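Long-range contact in oxidoreductase, Gfo/Idh/MocA family (Vibrio cholerae, PDB 1XEA), which is probably a nucleotide-dependent oxidoreductase of the Gfo/Idh/MocA family, taken to bind NAD(P) in its Rossmann-fold domain: residues A71-H76 / D93-A98. Numbering follows the deposited sequence.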
ATOM      1  N   ALA A  71      -9.711   5.221  37.693  1.00 51.41           N
ATOM      2  CA  ALA A  71     -10.847   6.110  37.847  1.00 51.51           C
ATOM      3  C   ALA A  71     -10.722   7.344  36.957  1.00 52.01           C
ATOM      4  O   ALA A  71      -9.807   7.453  36.140  1.00 51.18           O
ATOM      5  CB  ALA A  71     -10.976   6.528  39.299  1.00 51.31           C
ATOM      6  N   ALA A  72     -11.656   8.272  37.129  1.00 54.10           N
ATOM      7  CA  ALA A  72     -11.672   9.509  36.361  1.00 56.01           C
ATOM      8  C   ALA A  72     -10.462  10.353  36.737  1.00 57.12           C
ATOM      9  O   ALA A  72      -9.854  10.143  37.781  1.00 57.70           O
ATOM     10  CB  ALA A  72     -12.953  10.270  36.643  1.00 56.87           C
ATOM     11  N   THR A  73     -10.119  11.316  35.894  1.00 57.96           N
ATOM     12  CA  THR A  73      -8.967  12.151  36.162  1.00 59.67           C
ATOM     13  C   THR A  73      -9.123  12.984  37.435  1.00 61.33           C
ATOM     14  O   THR A  73      -8.154  13.189  38.169  1.00 62.28           O
ATOM     15  CB  THR A  73      -8.683  13.102  34.980  1.00 59.67           C
ATOM     16  OG1 THR A  73      -8.754  12.377  33.744  1.00 59.04           O
ATOM     17  CG2 THR A  73      -7.303  13.714  35.119  1.00 59.58           C
ATOM     18  N   ASP A  74     -10.345  13.443  37.699  1.00 62.73           N
ATOM     19  CA  ASP A  74     -10.642  14.293  38.861  1.00 63.54           C
ATOM     20  C   ASP A  74     -10.623  13.575  40.202  1.00 62.85           C
ATOM     21  O   ASP A  74     -10.924  14.168  41.238  1.00 63.09           O
ATOM     22  CB  ASP A  74     -12.003  14.985  38.669  1.00 65.69           C
ATOM     23  CG  ASP A  74     -13.154  13.999  38.512  1.00 68.32           C
ATOM     24  OD1 ASP A  74     -13.536  13.353  39.512  1.00 69.13           O
ATOM     25  OD2 ASP A  74     -13.678  13.865  37.381  1.00 71.11           O
ATOM     26  N   VAL A  75     -10.257  12.303  40.184  1.00 62.56           N
ATOM     27  CA  VAL A  75     -10.224  11.524  41.406  1.00 61.98           C
ATOM     28  C   VAL A  75      -8.842  10.927  41.597  1.00 61.74           C
ATOM     29  O   VAL A  75      -8.561  10.313  42.625  1.00 62.04           O
ATOM     30  CB  VAL A  75     -11.233  10.380  41.343  1.00 61.91           C
ATOM     31  CG1 VAL A  75     -11.413   9.776  42.705  1.00 63.16           C
ATOM     32  CG2 VAL A  75     -12.543  10.882  40.788  1.00 61.64           C
ATOM     33  N   HIS A  76      -7.976  11.109  40.607  1.00 60.92           N
ATOM     34  CA  HIS A  76      -6.633  10.558  40.697  1.00 60.97           C
ATOM     35  C   HIS A  76      -5.898  11.028  41.952  1.00 60.44           C
ATOM     36  O   HIS A  76      -5.527  10.211  42.793  1.00 59.13           O
ATOM     37  CB  HIS A  76      -5.801  10.921  39.459  1.00 61.47           C
ATOM     38  CG  HIS A  76      -6.292  10.310  38.183  1.00 61.01           C
ATOM     39  ND1 HIS A  76      -6.966   9.108  38.136  1.00 60.79           N
ATOM     40  CD2 HIS A  76      -6.156  10.715  36.898  1.00 60.56           C
ATOM     41  CE1 HIS A  76      -7.225   8.800  36.877  1.00 59.74           C
ATOM     42  NE2 HIS A  76      -6.743   9.758  36.106  1.00 59.58           N
ATOM     43  N   ASP A  93      -3.405   5.623  35.402  1.00 48.61           N
ATOM     44  CA  ASP A  93      -3.495   5.726  33.958  1.00 51.18           C
ATOM     45  C   ASP A  93      -3.466   7.192  33.552  1.00 50.62           C
ATOM     46  O   ASP A  93      -4.133   8.023  34.161  1.00 51.39           O
ATOM     47  CB  ASP A  93      -4.777   5.055  33.465  1.00 55.12           C
ATOM     48  CG  ASP A  93      -4.875   5.030  31.956  1.00 61.98           C
ATOM     49  OD1 ASP A  93      -3.869   4.655  31.301  1.00 64.27           O
ATOM     50  OD2 ASP A  93      -5.960   5.367  31.417  1.00 66.39           O
ATOM     51  N   LYS A  94      -2.678   7.501  32.527  1.00 50.61           N
ATOM     52  CA  LYS A  94      -2.550   8.866  32.031  1.00 50.70           C
ATOM     53  C   LYS A  94      -3.931   9.448  31.753  1.00 50.52           C
ATOM     54  O   LYS A  94      -4.815   8.749  31.274  1.00 50.69           O
ATOM     55  CB  LYS A  94      -1.707   8.880  30.756  1.00 50.97           C
ATOM     56  CG  LYS A  94      -2.362   8.199  29.571  1.00 53.16           C
ATOM     57  CD  LYS A  94      -3.334   9.134  28.866  1.00 56.20           C
ATOM     58  CE  LYS A  94      -4.456   8.367  28.179  1.00 57.45           C
ATOM     59  NZ  LYS A  94      -5.361   9.299  27.456  1.00 58.06           N
ATOM     60  N   PRO A  95      -4.130  10.742  32.049  1.00 50.62           N
ATOM     61  CA  PRO A  95      -3.117  11.618  32.647  1.00 51.16           C
ATOM     62  C   PRO A  95      -3.063  11.470  34.171  1.00 52.17           C
ATOM     63  O   PRO A  95      -4.026  11.008  34.791  1.00 52.53           O
ATOM     64  CB  PRO A  95      -3.581  13.002  32.209  1.00 50.41           C
ATOM     65  CG  PRO A  95      -5.070  12.866  32.279  1.00 49.78           C
ATOM     66  CD  PRO A  95      -5.316  11.517  31.642  1.00 49.54           C
ATOM     67  N   LEU A  96      -1.941  11.859  34.774  1.00 52.21           N
ATOM     68  CA  LEU A  96      -1.780  11.766  36.226  1.00 52.01           C
ATOM     69  C   LEU A  96      -2.779  12.687  36.918  1.00 52.42           C
ATOM     70  O   LEU A  96      -3.359  12.344  37.950  1.00 50.38           O
ATOM     71  CB  LEU A  96      -0.358  12.164  36.637  1.00 51.18           C
ATOM     72  CG  LEU A  96      -0.030  12.241  38.140  1.00 50.85           C
ATOM     73  CD1 LEU A  96      -0.281  10.901  38.815  1.00 49.66           C
ATOM     74  CD2 LEU A  96       1.427  12.650  38.308  1.00 50.01           C
ATOM     75  N   ALA A  97      -2.979  13.857  36.331  1.00 52.49           N
ATOM     76  CA  ALA A  97      -3.898  14.822  36.886  1.00 54.59           C
ATOM     77  C   ALA A  97      -4.145  15.913  35.860  1.00 56.24           C
ATOM     78  O   ALA A  97      -3.365  16.080  34.921  1.00 56.51           O
ATOM     79  CB  ALA A  97      -3.328  15.419  38.165  1.00 55.48           C
ATOM     80  N   ALA A  98      -5.230  16.656  36.057  1.00 57.77           N
ATOM     81  CA  ALA A  98      -5.622  17.730  35.158  1.00 58.45           C
ATOM     82  C   ALA A  98      -4.720  18.952  35.218  1.00 59.35           C
ATOM     83  O   ALA A  98      -4.914  19.905  34.466  1.00 59.51           O
ATOM     84  CB  ALA A  98      -7.057  18.131  35.446  1.00 59.75           C
TER
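Two side chains, Thr73 and His76, carry the first segment's half of this contact: Thr73 touches the proline ring and the Ala97-Ala98 backbone, His76 the backbone carbonyls. The methyl of Thr73, CG2 anti to the backbone N (OG1 takes the chi1 of -46°), reaches Pro95 CG at 3.7 Å and, at about a right angle to that, the Ala97-Ala98 peptide, equally near at Ala98 N. The His76 side chain, CG beside the backbone N (chi1 -66°), lies obliquely against the carbonyls of Asp93, Pro95 and Leu96. Ring atom CD2 of His76 comes to 3.0 Å from Pro95 O. The His76 CB methylene is 3.2 Å from Leu96 O. NE2 of His76 is 3.3 Å from Pro95 O, but the angle is too poor for a hydrogen bond, and none links the segments. Ala72 O and Thr73 CA lie over one ring face, toward its rim.

Further out, a hydrogen bond from His76 N to Thr73 O (3.2 Å) ties the two residues together. Thr73 OG1 has a weak hydrogen bond to Asp166, His296 fixes the Leu96 amide, and Tyr18 OH hydrogen-bonds Asp93 OD1. Asp93-Lys94-Pro95, with a cis peptide before the proline, follows strand 90-93 where this family carries its (E/D)KP motif, in the probable NAD(P)-binding Rossmann domain.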